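Local coordinates for DNA translocase coupling protein (Clostridium perfringens, PDB 6O1W) that probably uses ATP to move DNA during plasmid conjugation, as a membrane-anchored coupling protein of the FtsK/SpoIIIE family, at residues E107-V112 against D125-P130; C148-L153 against I230-E235; Q156-Y161 against L226-V231. All coordinates share one frame; numbering follows the deposited sequence.

Contact 1 of 3, residues E107-V112 against D125-P130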
ATOM      1  N   GLU A 107       2.900  15.238 -14.555  1.00 47.14           N
ATOM      2  CA  GLU A 107       2.299  16.282 -15.383  1.00 47.41           C
ATOM      3  C   GLU A 107       0.854  15.915 -15.681  1.00 50.40           C
ATOM      4  O   GLU A 107      -0.036  16.778 -15.646  1.00 51.30           O
ATOM      5  CB  GLU A 107       3.134  16.489 -16.674  1.00 49.73           C
ATOM      6  CG  GLU A 107       3.445  15.223 -17.483  1.00 68.42           C
ATOM      7  CD  GLU A 107       4.696  14.407 -17.168  1.00 98.59           C
ATOM      8  OE1 GLU A 107       5.174  14.435 -16.009  1.00 87.77           O
ATOM      9  OE2 GLU A 107       5.189  13.718 -18.092  1.00 95.86           O
ATOM     10  N   GLN A 108       0.609  14.608 -15.883  1.00 44.51           N
ATOM     11  CA  GLN A 108      -0.707  14.068 -16.161  1.00 43.67           C
ATOM     12  C   GLN A 108      -1.595  14.109 -14.905  1.00 45.73           C
ATOM     13  O   GLN A 108      -1.282  13.477 -13.892  1.00 45.67           O
ATOM     14  CB  GLN A 108      -0.580  12.648 -16.713  1.00 45.46           C
ATOM     15  CG  GLN A 108      -1.773  12.203 -17.556  1.00 52.22           C
ATOM     16  CD  GLN A 108      -1.635  10.767 -17.974  1.00 68.69           C
ATOM     17  OE1 GLN A 108      -0.581  10.322 -18.438  1.00 71.22           O
ATOM     18  NE2 GLN A 108      -2.696  10.004 -17.813  1.00 51.94           N
ATOM     19  N   GLU A 109      -2.688  14.886 -14.976  1.00 39.14           N
ATOM     20  CA  GLU A 109      -3.663  15.054 -13.897  1.00 38.12           C
ATOM     21  C   GLU A 109      -4.231  13.677 -13.523  1.00 39.82           C
ATOM     22  O   GLU A 109      -4.557  12.899 -14.413  1.00 40.68           O
ATOM     23  CB  GLU A 109      -4.792  16.019 -14.370  1.00 39.22           C
ATOM     24  CG  GLU A 109      -5.705  16.518 -13.263  1.00 44.35           C
ATOM     25  CD  GLU A 109      -6.731  15.541 -12.703  1.00 61.07           C
ATOM     26  OE1 GLU A 109      -7.261  14.707 -13.471  1.00 53.78           O
ATOM     27  OE2 GLU A 109      -6.991  15.607 -11.480  1.00 54.69           O
ATOM     28  N   GLY A 110      -4.322  13.383 -12.233  1.00 34.72           N
ATOM     29  CA  GLY A 110      -4.855  12.104 -11.763  1.00 34.03           C
ATOM     30  C   GLY A 110      -3.847  10.979 -11.637  1.00 35.26           C
ATOM     31  O   GLY A 110      -4.178   9.909 -11.126  1.00 35.08           O
ATOM     32  N   VAL A 111      -2.614  11.205 -12.087  1.00 30.49           N
ATOM     33  CA  VAL A 111      -1.529  10.226 -11.999  1.00 29.70           C
ATOM     34  C   VAL A 111      -0.704  10.596 -10.776  1.00 33.63           C
ATOM     35  O   VAL A 111      -0.256  11.752 -10.641  1.00 32.42           O
ATOM     36  CB  VAL A 111      -0.636  10.122 -13.287  1.00 33.35           C
ATOM     37  CG1 VAL A 111       0.481   9.092 -13.107  1.00 33.39           C
ATOM     38  CG2 VAL A 111      -1.465   9.746 -14.509  1.00 33.24           C
ATOM     39  N   VAL A 112      -0.509   9.607  -9.886  1.00 30.42           N
ATOM     40  CA  VAL A 112       0.295   9.748  -8.675  1.00 30.52           C
ATOM     41  C   VAL A 112       1.412   8.688  -8.629  1.00 35.59           C
ATOM     42  O   VAL A 112       1.277   7.625  -9.225  1.00 33.22           O
ATOM     43  CB  VAL A 112      -0.581   9.778  -7.381  1.00 33.96           C
ATOM     44  CG1 VAL A 112      -1.647  10.884  -7.461  1.00 32.78           C
ATOM     45  CG2 VAL A 112      -1.228   8.419  -7.096  1.00 33.52           C
ATOM     46  N   ASP A 125      -2.825   5.622 -11.877  1.00 33.07           N
ATOM     47  CA  ASP A 125      -3.669   6.529 -12.661  1.00 32.13           C
ATOM     48  C   ASP A 125      -5.080   6.419 -12.082  1.00 33.43           C
ATOM     49  O   ASP A 125      -5.813   5.456 -12.351  1.00 31.60           O
ATOM     50  CB  ASP A 125      -3.660   6.170 -14.153  1.00 34.10           C
ATOM     51  CG  ASP A 125      -4.489   7.117 -15.021  1.00 41.94           C
ATOM     52  OD1 ASP A 125      -5.273   7.911 -14.458  1.00 42.15           O
ATOM     53  OD2 ASP A 125      -4.349   7.063 -16.263  1.00 50.89           O
ATOM     54  N   LEU A 126      -5.456   7.423 -11.279  1.00 29.82           N
ATOM     55  CA  LEU A 126      -6.749   7.471 -10.612  1.00 29.19           C
ATOM     56  C   LEU A 126      -7.931   7.460 -11.577  1.00 32.57           C
ATOM     57  O   LEU A 126      -9.001   7.033 -11.164  1.00 31.36           O
ATOM     58  CB  LEU A 126      -6.825   8.648  -9.625  1.00 29.39           C
ATOM     59  CG  LEU A 126      -5.806   8.626  -8.470  1.00 32.48           C
ATOM     60  CD1 LEU A 126      -5.958   9.819  -7.650  1.00 32.94           C
ATOM     61  CD2 LEU A 126      -5.988   7.407  -7.590  1.00 34.37           C
ATOM     62  N   ASN A 127      -7.729   7.800 -12.879  1.00 29.80           N
ATOM     63  CA  ASN A 127      -8.806   7.701 -13.888  1.00 30.33           C
ATOM     64  C   ASN A 127      -9.102   6.222 -14.261  1.00 36.66           C
ATOM     65  O   ASN A 127     -10.168   5.928 -14.796  1.00 37.67           O
ATOM     66  CB  ASN A 127      -8.459   8.531 -15.153  1.00 28.37           C
ATOM     67  CG  ASN A 127      -8.368  10.021 -14.886  1.00 52.17           C
ATOM     68  OD1 ASN A 127      -7.368  10.684 -15.178  1.00 54.47           O
ATOM     69  ND2 ASN A 127      -9.394  10.576 -14.286  1.00 40.10           N
ATOM     70  N   LYS A 128      -8.173   5.300 -13.958  1.00 34.06           N
ATOM     71  CA  LYS A 128      -8.292   3.860 -14.259  1.00 34.12           C
ATOM     72  C   LYS A 128      -8.567   3.002 -13.021  1.00 36.52           C
ATOM     73  O   LYS A 128      -9.381   2.082 -13.084  1.00 34.97           O
ATOM     74  CB  LYS A 128      -7.028   3.376 -14.981  1.00 37.28           C
ATOM     75  CG  LYS A 128      -6.901   3.991 -16.380  1.00 50.22           C
ATOM     76  CD  LYS A 128      -5.520   3.851 -16.980  1.00 64.34           C
ATOM     77  CE  LYS A 128      -5.519   4.374 -18.403  1.00 75.49           C
ATOM     78  NZ  LYS A 128      -4.148   4.437 -18.980  1.00 83.31           N
ATOM     79  N   SER A 129      -7.919   3.333 -11.886  1.00 31.90           N
ATOM     80  CA  SER A 129      -8.040   2.600 -10.615  1.00 30.96           C
ATOM     81  C   SER A 129      -8.287   3.698  -9.566  1.00 31.75           C
ATOM     82  O   SER A 129      -7.356   4.351  -9.110  1.00 28.94           O
ATOM     83  CB  SER A 129      -6.780   1.784 -10.376  1.00 35.64           C
ATOM     84  OG  SER A 129      -5.649   2.637 -10.381  1.00 50.34           O
ATOM     85  N   PRO A 130      -9.584   4.024  -9.341  1.00 28.91           N
ATOM     86  CA  PRO A 130      -9.919   5.259  -8.606  1.00 28.88           C
ATOM     87  C   PRO A 130      -9.761   5.274  -7.092  1.00 34.03           C
ATOM     88  O   PRO A 130      -9.774   6.374  -6.520  1.00 35.37           O
ATOM     89  CB  PRO A 130     -11.388   5.510  -8.993  1.00 29.83           C
ATOM     90  CG  PRO A 130     -11.938   4.151  -9.334  1.00 32.57           C
ATOM     91  CD  PRO A 130     -10.792   3.389  -9.925  1.00 28.37           C
TER
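One backbone hydrogen bond joins 107-112 to 125-130: Leu-126 N gives its proton to Gly-110 O at 2.8 Å, with an N-H...O angle of 158°. The donor stands above the carbonyl plane, and Leu-126 CB lies beside the bond, 3.3 Å from Gly-110 O. Next to it Val-111 and Asp-125 form an antiparallel non-hydrogen-bonded pair with their side chains on the same face of the sheet, at the ends of strands 111-116 and 121-125. Gln-156, just past helix 142-155, holds the turn from outside: its OE1 accepts from Gly-110 N and its NE2 donates to Val-111 O.

Two turns shape the approach. A type II turn runs from Gln-108 to Val-111, and Gly-110 sits in it at phi 88°, where a side chain would press on the preceding carbonyl O; its bare CA faces 125-130. On the other side Asp-125 builds an Asx turn, its OD1 accepting from Asn-127 N at 2.9 Å from above the carboxylate plane. Its carbonyl O is gripped as well, by the N-H groups of both Lys-128 and Ser-129.

Among the polar side chains, the extended Gln-108 crosses Asp-125 nearly at a right angle, NE2 3.7 Å from Asp-125 OD2, while Lys-128 NZ makes a long salt bridge to that same oxygen.

Apolar groups add little. Asp-125, with CG anti to the backbone N (chi1 -178°), runs obliquely past Val-111, whose CG2 is 4.0 Å from Asp-125 CG. Val-112 CG1 meets Leu-126 CD1 at 4.4 Å, both residues packing on Leu-153 of helix 142-155.

Asp-125 therefore serves its own loop with one oxygen and has a distant lysine near the other, which may modestly favour the carboxylate, while a single buried backbone bond joins the two turns.

Contact 2 of 3, residues C148-L153 against I230-E235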
ATOM      1  N   CYS A 148       1.248  11.693   1.042  1.00 25.95           N
ATOM      2  CA  CYS A 148       2.082  11.878  -0.161  1.00 26.85           C
ATOM      3  C   CYS A 148       1.187  11.928  -1.411  1.00 27.77           C
ATOM      4  O   CYS A 148       1.393  12.762  -2.277  1.00 27.14           O
ATOM      5  CB  CYS A 148       3.095  10.743  -0.272  1.00 28.50           C
ATOM      6  SG  CYS A 148       4.302  10.980  -1.584  1.00 33.51           S
ATOM      7  N   ILE A 149       0.212  11.018  -1.510  1.00 25.59           N
ATOM      8  CA  ILE A 149      -0.782  10.976  -2.601  1.00 24.98           C
ATOM      9  C   ILE A 149      -1.610  12.275  -2.555  1.00 27.28           C
ATOM     10  O   ILE A 149      -1.813  12.898  -3.586  1.00 25.52           O
ATOM     11  CB  ILE A 149      -1.697   9.729  -2.467  1.00 28.37           C
ATOM     12  CG1 ILE A 149      -0.884   8.431  -2.767  1.00 28.89           C
ATOM     13  CG2 ILE A 149      -2.951   9.854  -3.408  1.00 26.62           C
ATOM     14  CD1 ILE A 149      -1.541   7.190  -2.303  1.00 36.72           C
ATOM     15  N   LEU A 150      -2.070  12.672  -1.345  1.00 24.60           N
ATOM     16  CA  LEU A 150      -2.866  13.877  -1.114  1.00 23.88           C
ATOM     17  C   LEU A 150      -2.136  15.113  -1.620  1.00 28.07           C
ATOM     18  O   LEU A 150      -2.737  15.915  -2.326  1.00 29.56           O
ATOM     19  CB  LEU A 150      -3.183  14.011   0.393  1.00 23.20           C
ATOM     20  CG  LEU A 150      -3.856  15.301   0.883  1.00 28.04           C
ATOM     21  CD1 LEU A 150      -5.255  15.523   0.173  1.00 28.40           C
ATOM     22  CD2 LEU A 150      -4.005  15.276   2.416  1.00 28.04           C
ATOM     23  N   TRP A 151      -0.846  15.262  -1.257  1.00 25.97           N
ATOM     24  CA  TRP A 151       0.019  16.374  -1.659  1.00 26.85           C
ATOM     25  C   TRP A 151       0.103  16.501  -3.192  1.00 30.24           C
ATOM     26  O   TRP A 151      -0.091  17.585  -3.738  1.00 31.50           O
ATOM     27  CB  TRP A 151       1.421  16.166  -1.054  1.00 26.49           C
ATOM     28  CG  TRP A 151       2.394  17.212  -1.511  1.00 28.25           C
ATOM     29  CD1 TRP A 151       3.424  17.043  -2.391  1.00 31.05           C
ATOM     30  CD2 TRP A 151       2.319  18.626  -1.242  1.00 28.36           C
ATOM     31  NE1 TRP A 151       4.068  18.243  -2.599  1.00 30.67           N
ATOM     32  CE2 TRP A 151       3.399  19.236  -1.918  1.00 32.37           C
ATOM     33  CE3 TRP A 151       1.474  19.425  -0.446  1.00 29.83           C
ATOM     34  CZ2 TRP A 151       3.661  20.610  -1.827  1.00 31.24           C
ATOM     35  CZ3 TRP A 151       1.722  20.791  -0.371  1.00 32.12           C
ATOM     36  CH2 TRP A 151       2.798  21.371  -1.066  1.00 32.69           C
ATOM     37  N   GLN A 152       0.318  15.375  -3.873  1.00 26.42           N
ATOM     38  CA  GLN A 152       0.394  15.288  -5.330  1.00 26.40           C
ATOM     39  C   GLN A 152      -0.887  15.790  -5.984  1.00 29.75           C
ATOM     40  O   GLN A 152      -0.816  16.653  -6.861  1.00 28.17           O
ATOM     41  CB  GLN A 152       0.733  13.852  -5.782  1.00 27.03           C
ATOM     42  CG  GLN A 152       2.159  13.456  -5.381  1.00 30.20           C
ATOM     43  CD  GLN A 152       2.528  12.039  -5.732  1.00 35.15           C
ATOM     44  OE1 GLN A 152       2.781  11.189  -4.881  1.00 32.05           O
ATOM     45  NE2 GLN A 152       2.573  11.755  -6.987  1.00 27.75           N
ATOM     46  N   LEU A 153      -2.048  15.320  -5.491  1.00 26.17           N
ATOM     47  CA  LEU A 153      -3.351  15.746  -5.990  1.00 26.37           C
ATOM     48  C   LEU A 153      -3.671  17.199  -5.669  1.00 31.06           C
ATOM     49  O   LEU A 153      -4.256  17.873  -6.514  1.00 31.35           O
ATOM     50  CB  LEU A 153      -4.464  14.808  -5.528  1.00 25.90           C
ATOM     51  CG  LEU A 153      -4.296  13.385  -6.050  1.00 30.70           C
ATOM     52  CD1 LEU A 153      -5.300  12.450  -5.398  1.00 29.54           C
ATOM     53  CD2 LEU A 153      -4.333  13.353  -7.599  1.00 29.84           C
ATOM     54  N   ILE A 230     -10.567  14.485  -3.626  1.00 27.02           N
ATOM     55  CA  ILE A 230      -9.852  13.426  -2.919  1.00 26.40           C
ATOM     56  C   ILE A 230     -10.359  13.349  -1.480  1.00 29.06           C
ATOM     57  O   ILE A 230     -10.479  14.365  -0.797  1.00 27.67           O
ATOM     58  CB  ILE A 230      -8.301  13.490  -3.044  1.00 30.00           C
ATOM     59  CG1 ILE A 230      -7.639  12.261  -2.309  1.00 31.11           C
ATOM     60  CG2 ILE A 230      -7.725  14.862  -2.626  1.00 29.85           C
ATOM     61  CD1 ILE A 230      -6.150  12.293  -2.076  1.00 47.17           C
ATOM     62  N   VAL A 231     -10.725  12.150  -1.056  1.00 26.32           N
ATOM     63  CA  VAL A 231     -11.262  11.894   0.279  1.00 25.77           C
ATOM     64  C   VAL A 231     -10.270  10.980   0.987  1.00 27.69           C
ATOM     65  O   VAL A 231     -10.067   9.847   0.563  1.00 26.39           O
ATOM     66  CB  VAL A 231     -12.675  11.265   0.221  1.00 28.53           C
ATOM     67  CG1 VAL A 231     -13.288  11.162   1.618  1.00 28.46           C
ATOM     68  CG2 VAL A 231     -13.592  12.029  -0.732  1.00 27.60           C
ATOM     69  N   VAL A 232      -9.654  11.475   2.040  1.00 23.70           N
ATOM     70  CA  VAL A 232      -8.645  10.710   2.764  1.00 24.06           C
ATOM     71  C   VAL A 232      -9.258  10.258   4.060  1.00 28.15           C
ATOM     72  O   VAL A 232      -9.693  11.089   4.849  1.00 27.45           O
ATOM     73  CB  VAL A 232      -7.325  11.505   2.987  1.00 29.90           C
ATOM     74  CG1 VAL A 232      -6.245  10.618   3.641  1.00 30.76           C
ATOM     75  CG2 VAL A 232      -6.809  12.096   1.685  1.00 29.67           C
ATOM     76  N   ILE A 233      -9.325   8.950   4.262  1.00 24.73           N
ATOM     77  CA  ILE A 233      -9.885   8.385   5.481  1.00 25.13           C
ATOM     78  C   ILE A 233      -8.678   7.810   6.197  1.00 31.16           C
ATOM     79  O   ILE A 233      -8.101   6.813   5.751  1.00 32.13           O
ATOM     80  CB  ILE A 233     -10.984   7.329   5.129  1.00 28.39           C
ATOM     81  CG1 ILE A 233     -12.187   7.999   4.381  1.00 27.10           C
ATOM     82  CG2 ILE A 233     -11.419   6.531   6.360  1.00 29.02           C
ATOM     83  CD1 ILE A 233     -13.121   7.034   3.657  1.00 26.72           C
ATOM     84  N   ASP A 234      -8.266   8.468   7.278  1.00 28.58           N
ATOM     85  CA  ASP A 234      -7.104   8.053   8.069  1.00 29.60           C
ATOM     86  C   ASP A 234      -7.262   6.650   8.632  1.00 34.32           C
ATOM     87  O   ASP A 234      -6.300   5.887   8.625  1.00 34.01           O
ATOM     88  CB  ASP A 234      -6.827   9.043   9.209  1.00 31.47           C
ATOM     89  CG  ASP A 234      -5.533   8.725   9.953  1.00 49.38           C
ATOM     90  OD1 ASP A 234      -4.434   8.992   9.388  1.00 51.37           O
ATOM     91  OD2 ASP A 234      -5.615   8.190  11.084  1.00 52.10           O
ATOM     92  N   GLU A 235      -8.479   6.291   9.098  1.00 29.64           N
ATOM     93  CA  GLU A 235      -8.672   4.967   9.661  1.00 29.36           C
ATOM     94  C   GLU A 235     -10.049   4.472   9.341  1.00 33.07           C
ATOM     95  O   GLU A 235     -11.035   5.027   9.852  1.00 34.29           O
ATOM     96  CB  GLU A 235      -8.350   4.963  11.184  1.00 30.91           C
ATOM     97  CG  GLU A 235      -8.583   3.628  11.898  1.00 42.42           C
ATOM     98  CD  GLU A 235      -7.981   2.426  11.189  1.00 54.46           C
ATOM     99  OE1 GLU A 235      -6.731   2.336  11.113  1.00 36.51           O
ATOM    100  OE2 GLU A 235      -8.765   1.598  10.669  1.00 36.16           O
TER
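The helix that starts within the Walker A (P-loop) sequence here lies on the central sheet, as in other P-loop NTPases; the chain is a portion of the longer TcpA protein that includes its FtsK/SpoIIIE-type ATPase domain. Strand 229-233 leads into Asp-234 and Glu-235, as in a Walker B motif. Segment 148-153 runs nearly antiparallel to strand 230-233, at 163°, with their axes 9.8 Å apart, and the contact is wholly apolar.

Ile-230 is its centre. Its CG1 is anti to the backbone N (chi1 -177°) and the chain continues extended, carrying CD1 up to the helix, while CG2 takes the crowded place between N and the carbonyl carbon. Leu-153 CD1 comes down on Ile-230 CD1 at 3.4 Å, tighter than usual for two methyls. Ile-230 CD1 also lies 3.8 Å from Leu-150 CA. Leu-150 CD1 settles between two strand residues, 3.8 Å from Ile-230 CG2 and 4.1 Å from Val-232 CG2. Beta-branched Ile and Val favour strand backbone angles; the leucine methyls reach them from the helix.

Around this layer, Leu-150 continues onto Ala-160 and Met-162 of strand 159-163, and Ile-149 reaches Cys-275 of strand 272-278.

Contact 3 of 3, residues Q156-Y161 against L226-V231. With BGC (beta-D-glucopyranose), chain E.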
ATOM      1  N   GLN A 156      -2.046  19.211  -8.155  1.00 31.99           N
ATOM      2  CA  GLN A 156      -2.698  19.145  -9.481  1.00 31.12           C
ATOM      3  C   GLN A 156      -4.025  19.867  -9.456  1.00 33.79           C
ATOM      4  O   GLN A 156      -4.743  19.832 -10.446  1.00 33.73           O
ATOM      5  CB  GLN A 156      -2.879  17.707  -9.975  1.00 31.96           C
ATOM      6  CG  GLN A 156      -1.552  16.971 -10.128  1.00 34.47           C
ATOM      7  CD  GLN A 156      -1.693  15.511 -10.426  1.00 44.77           C
ATOM      8  OE1 GLN A 156      -2.788  14.960 -10.486  1.00 37.81           O
ATOM      9  NE2 GLN A 156      -0.575  14.854 -10.643  1.00 45.55           N
ATOM     10  N   GLY A 157      -4.340  20.528  -8.341  1.00 30.10           N
ATOM     11  CA  GLY A 157      -5.565  21.322  -8.222  1.00 30.03           C
ATOM     12  C   GLY A 157      -6.785  20.619  -7.653  1.00 33.67           C
ATOM     13  O   GLY A 157      -7.886  21.170  -7.726  1.00 33.83           O
ATOM     14  N   ALA A 158      -6.627  19.414  -7.074  1.00 27.75           N
ATOM     15  CA  ALA A 158      -7.797  18.706  -6.509  1.00 27.85           C
ATOM     16  C   ALA A 158      -8.322  19.387  -5.237  1.00 31.97           C
ATOM     17  O   ALA A 158      -7.574  20.124  -4.572  1.00 29.36           O
ATOM     18  CB  ALA A 158      -7.436  17.261  -6.180  1.00 28.53           C
ATOM     19  N   ILE A 159      -9.615  19.137  -4.931  1.00 29.58           N
ATOM     20  CA  ILE A 159     -10.344  19.537  -3.721  1.00 30.31           C
ATOM     21  C   ILE A 159     -10.108  18.368  -2.747  1.00 32.52           C
ATOM     22  O   ILE A 159     -10.231  17.213  -3.152  1.00 31.58           O
ATOM     23  CB  ILE A 159     -11.891  19.713  -3.987  1.00 33.75           C
ATOM     24  CG1 ILE A 159     -12.158  20.920  -4.898  1.00 36.45           C
ATOM     25  CG2 ILE A 159     -12.688  19.864  -2.669  1.00 32.65           C
ATOM     26  CD1 ILE A 159     -13.558  20.906  -5.582  1.00 47.68           C
ATOM     27  N   ALA A 160      -9.900  18.662  -1.460  1.00 28.25           N
ATOM     28  CA  ALA A 160      -9.651  17.618  -0.479  1.00 27.27           C
ATOM     29  C   ALA A 160     -10.559  17.615   0.711  1.00 30.66           C
ATOM     30  O   ALA A 160     -10.906  18.666   1.239  1.00 30.73           O
ATOM     31  CB  ALA A 160      -8.202  17.699  -0.014  1.00 28.09           C
ATOM     32  N   TYR A 161     -10.878  16.406   1.184  1.00 27.69           N
ATOM     33  CA  TYR A 161     -11.670  16.160   2.382  1.00 27.77           C
ATOM     34  C   TYR A 161     -10.905  15.136   3.202  1.00 32.37           C
ATOM     35  O   TYR A 161     -10.445  14.123   2.666  1.00 29.80           O
ATOM     36  CB  TYR A 161     -13.081  15.671   2.061  1.00 27.78           C
ATOM     37  CG  TYR A 161     -13.919  16.726   1.389  1.00 28.28           C
ATOM     38  CD1 TYR A 161     -14.492  17.765   2.121  1.00 30.19           C
ATOM     39  CD2 TYR A 161     -14.177  16.670   0.029  1.00 28.76           C
ATOM     40  CE1 TYR A 161     -15.302  18.718   1.504  1.00 30.27           C
ATOM     41  CE2 TYR A 161     -14.920  17.655  -0.606  1.00 30.11           C
ATOM     42  CZ  TYR A 161     -15.483  18.679   0.134  1.00 36.10           C
ATOM     43  OH  TYR A 161     -16.198  19.643  -0.523  1.00 40.47           O
ATOM     44  N   LEU A 226     -15.440  20.852 -13.426  1.00 43.32           N
ATOM     45  CA  LEU A 226     -15.599  19.975 -12.270  1.00 40.68           C
ATOM     46  C   LEU A 226     -14.176  19.603 -11.859  1.00 38.62           C
ATOM     47  O   LEU A 226     -13.343  19.314 -12.705  1.00 37.66           O
ATOM     48  CB  LEU A 226     -16.389  18.695 -12.628  1.00 40.28           C
ATOM     49  CG  LEU A 226     -17.814  18.869 -13.115  1.00 44.95           C
ATOM     50  CD1 LEU A 226     -18.361  17.535 -13.642  1.00 45.77           C
ATOM     51  CD2 LEU A 226     -18.704  19.391 -12.019  1.00 46.43           C
ATOM     52  N   LYS A 227     -13.894  19.663 -10.587  1.00 33.22           N
ATOM     53  CA  LYS A 227     -12.565  19.350 -10.085  1.00 31.65           C
ATOM     54  C   LYS A 227     -12.540  17.972  -9.459  1.00 33.56           C
ATOM     55  O   LYS A 227     -13.540  17.541  -8.864  1.00 30.03           O
ATOM     56  CB  LYS A 227     -12.165  20.384  -9.028  1.00 34.49           C
ATOM     57  CG  LYS A 227     -12.044  21.828  -9.549  1.00 42.91           C
ATOM     58  CD  LYS A 227     -11.360  22.712  -8.506  1.00 54.03           C
ATOM     59  CE  LYS A 227     -11.259  24.159  -8.920  1.00 66.27           C
ATOM     60  NZ  LYS A 227     -10.174  24.380  -9.917  1.00 77.67           N
ATOM     61  N   ARG A 228     -11.369  17.301  -9.533  1.00 30.49           N
ATOM     62  CA  ARG A 228     -11.149  16.036  -8.829  1.00 29.75           C
ATOM     63  C   ARG A 228     -11.349  16.275  -7.320  1.00 28.02           C
ATOM     64  O   ARG A 228     -10.876  17.281  -6.795  1.00 24.89           O
ATOM     65  CB  ARG A 228      -9.713  15.513  -9.075  1.00 28.72           C
ATOM     66  CG  ARG A 228      -9.441  14.175  -8.362  1.00 40.12           C
ATOM     67  CD  ARG A 228      -8.150  13.474  -8.786  1.00 36.69           C
ATOM     68  NE  ARG A 228      -8.068  13.373 -10.241  1.00 32.09           N
ATOM     69  CZ  ARG A 228      -8.696  12.476 -10.984  1.00 34.97           C
ATOM     70  NH1 ARG A 228      -9.430  11.527 -10.416  1.00 29.62           N
ATOM     71  NH2 ARG A 228      -8.614  12.529 -12.302  1.00 34.01           N
ATOM     72  N   ILE A 229     -12.068  15.377  -6.652  1.00 23.57           N
ATOM     73  CA  ILE A 229     -12.253  15.401  -5.209  1.00 23.79           C
ATOM     74  C   ILE A 229     -11.476  14.213  -4.589  1.00 29.83           C
ATOM     75  O   ILE A 229     -11.705  13.067  -4.975  1.00 28.40           O
ATOM     76  CB  ILE A 229     -13.755  15.355  -4.797  1.00 27.53           C
ATOM     77  CG1 ILE A 229     -14.504  16.635  -5.263  1.00 28.12           C
ATOM     78  CG2 ILE A 229     -13.874  15.177  -3.277  1.00 29.57           C
ATOM     79  CD1 ILE A 229     -16.063  16.520  -5.276  1.00 29.10           C
ATOM     80  N   ILE A 230     -10.567  14.485  -3.626  1.00 27.02           N
ATOM     81  CA  ILE A 230      -9.852  13.426  -2.919  1.00 26.40           C
ATOM     82  C   ILE A 230     -10.359  13.349  -1.480  1.00 29.06           C
ATOM     83  O   ILE A 230     -10.479  14.365  -0.797  1.00 27.67           O
ATOM     84  CB  ILE A 230      -8.301  13.490  -3.044  1.00 30.00           C
ATOM     85  CG1 ILE A 230      -7.639  12.261  -2.309  1.00 31.11           C
ATOM     86  CG2 ILE A 230      -7.725  14.862  -2.626  1.00 29.85           C
ATOM     87  CD1 ILE A 230      -6.150  12.293  -2.076  1.00 47.17           C
ATOM     88  N   VAL A 231     -10.725  12.150  -1.056  1.00 26.32           N
ATOM     89  CA  VAL A 231     -11.262  11.894   0.279  1.00 25.77           C
ATOM     90  C   VAL A 231     -10.270  10.980   0.987  1.00 27.69           C
ATOM     91  O   VAL A 231     -10.067   9.847   0.563  1.00 26.39           O
ATOM     92  CB  VAL A 231     -12.675  11.265   0.221  1.00 28.53           C
ATOM     93  CG1 VAL A 231     -13.288  11.162   1.618  1.00 28.46           C
ATOM     94  CG2 VAL A 231     -13.592  12.029  -0.732  1.00 27.60           C
TER
HETATM   95  C2  BGC E 503     -19.393  21.712   0.572  1.00 83.54           C
HETATM   96  C3  BGC E 503     -20.816  21.767   1.113  1.00 83.98           C
HETATM   97  C4  BGC E 503     -21.131  20.489   1.880  1.00 80.86           C
HETATM   98  C5  BGC E 503     -20.085  20.257   2.968  1.00 80.35           C
HETATM   99  C6  BGC E 503     -20.256  18.935   3.678  1.00 76.18           C
HETATM  100  C1  BGC E 503     -18.423  21.470   1.725  1.00 84.57           C
HETATM  101  O1  BGC E 503     -17.120  21.415   1.251  1.00 85.80           O
HETATM  102  O2  BGC E 503     -19.073  22.924  -0.101  1.00 84.07           O
HETATM  103  O3  BGC E 503     -21.738  21.958   0.047  1.00 83.92           O
HETATM  104  O4  BGC E 503     -22.419  20.563   2.479  1.00 80.64           O
HETATM  105  O5  BGC E 503     -18.768  20.252   2.388  1.00 81.87           O
HETATM  106  O6  BGC E 503     -19.230  18.739   4.639  1.00 74.72           O
HETATM  107  O   HOH W   1      -8.442  22.259 -10.565  1.00 66.63           O
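Tyr-161 and Ile-229 meet obliquely on one face of a parallel strand pair. The Tyr-161 ring, with CG anti to the carbonyl carbon (chi1 -67°), offers its edge: CD2 lies 3.6 Å from Ile-229 CG2, near the ring plane. At the ring's far end its hydroxyl meets a glucose molecule bound in this crystal, Tyr-161 OH 2.7 Å from the sugar's O1, also near that plane. Gln-180 binds the same sugar.

Further back on this face, Ile-159 crosses Lys-227 at about a right angle, with Ile-159 CD1 resting on Lys-227 CB at 3.8 Å. The lysine's methylene chain supplies the apolar surface, and its bent end takes NZ to a water at 2.8 Å that in turn donates to Gly-157 O. Gly-157, at positive phi, closes helix 142-155 in a Schellman motif.

On the other face Ala-160 CB stands 3.9 Å from Ile-230 CG2; the small side chain suits a position under the helix. Before the strands begin, Ala-158 CB lies 4.1 Å from Arg-228 CB, and the guanidinium turns off to Glu-109 and Asn-273.

Between the faces three hydrogen bonds lace the backbones in parallel register, each nearly along its C=O axis: Ile-159 N to Arg-228 O and Ile-230 N to Ile-159 O are nearly straight, Tyr-161 N to Ile-230 O less so (156°).

Helix 142-155 covers the face of Ala-160 and Ile-230 through Leu-150, while helix 185-209 covers that of Tyr-161, Ile-229 and Val-231; strand 272-278 pairs with the other edge of strand 229-233.

From the N terminus, contact 1 closes the short hairpin of strands 111-116 and 121-125 and is complete before the others begin. The chain then passes through strand 132-135 and the Walker A sequence into helix 142-155, where contact 2 opens; contact 3 opens just after that helix ends. Both close on strand 229-233 and share Ile-230 and Val-231, with contact 3 nested inside contact 2: contact 2 brings in the helix and contact 3 the neighbouring strand. Contact 1 is tied to contact 3 by Gln-156 and by the Glu-109 to Arg-228 salt bridge, joining the hairpin at one edge to the helix and the parallel part of the same mixed sheet.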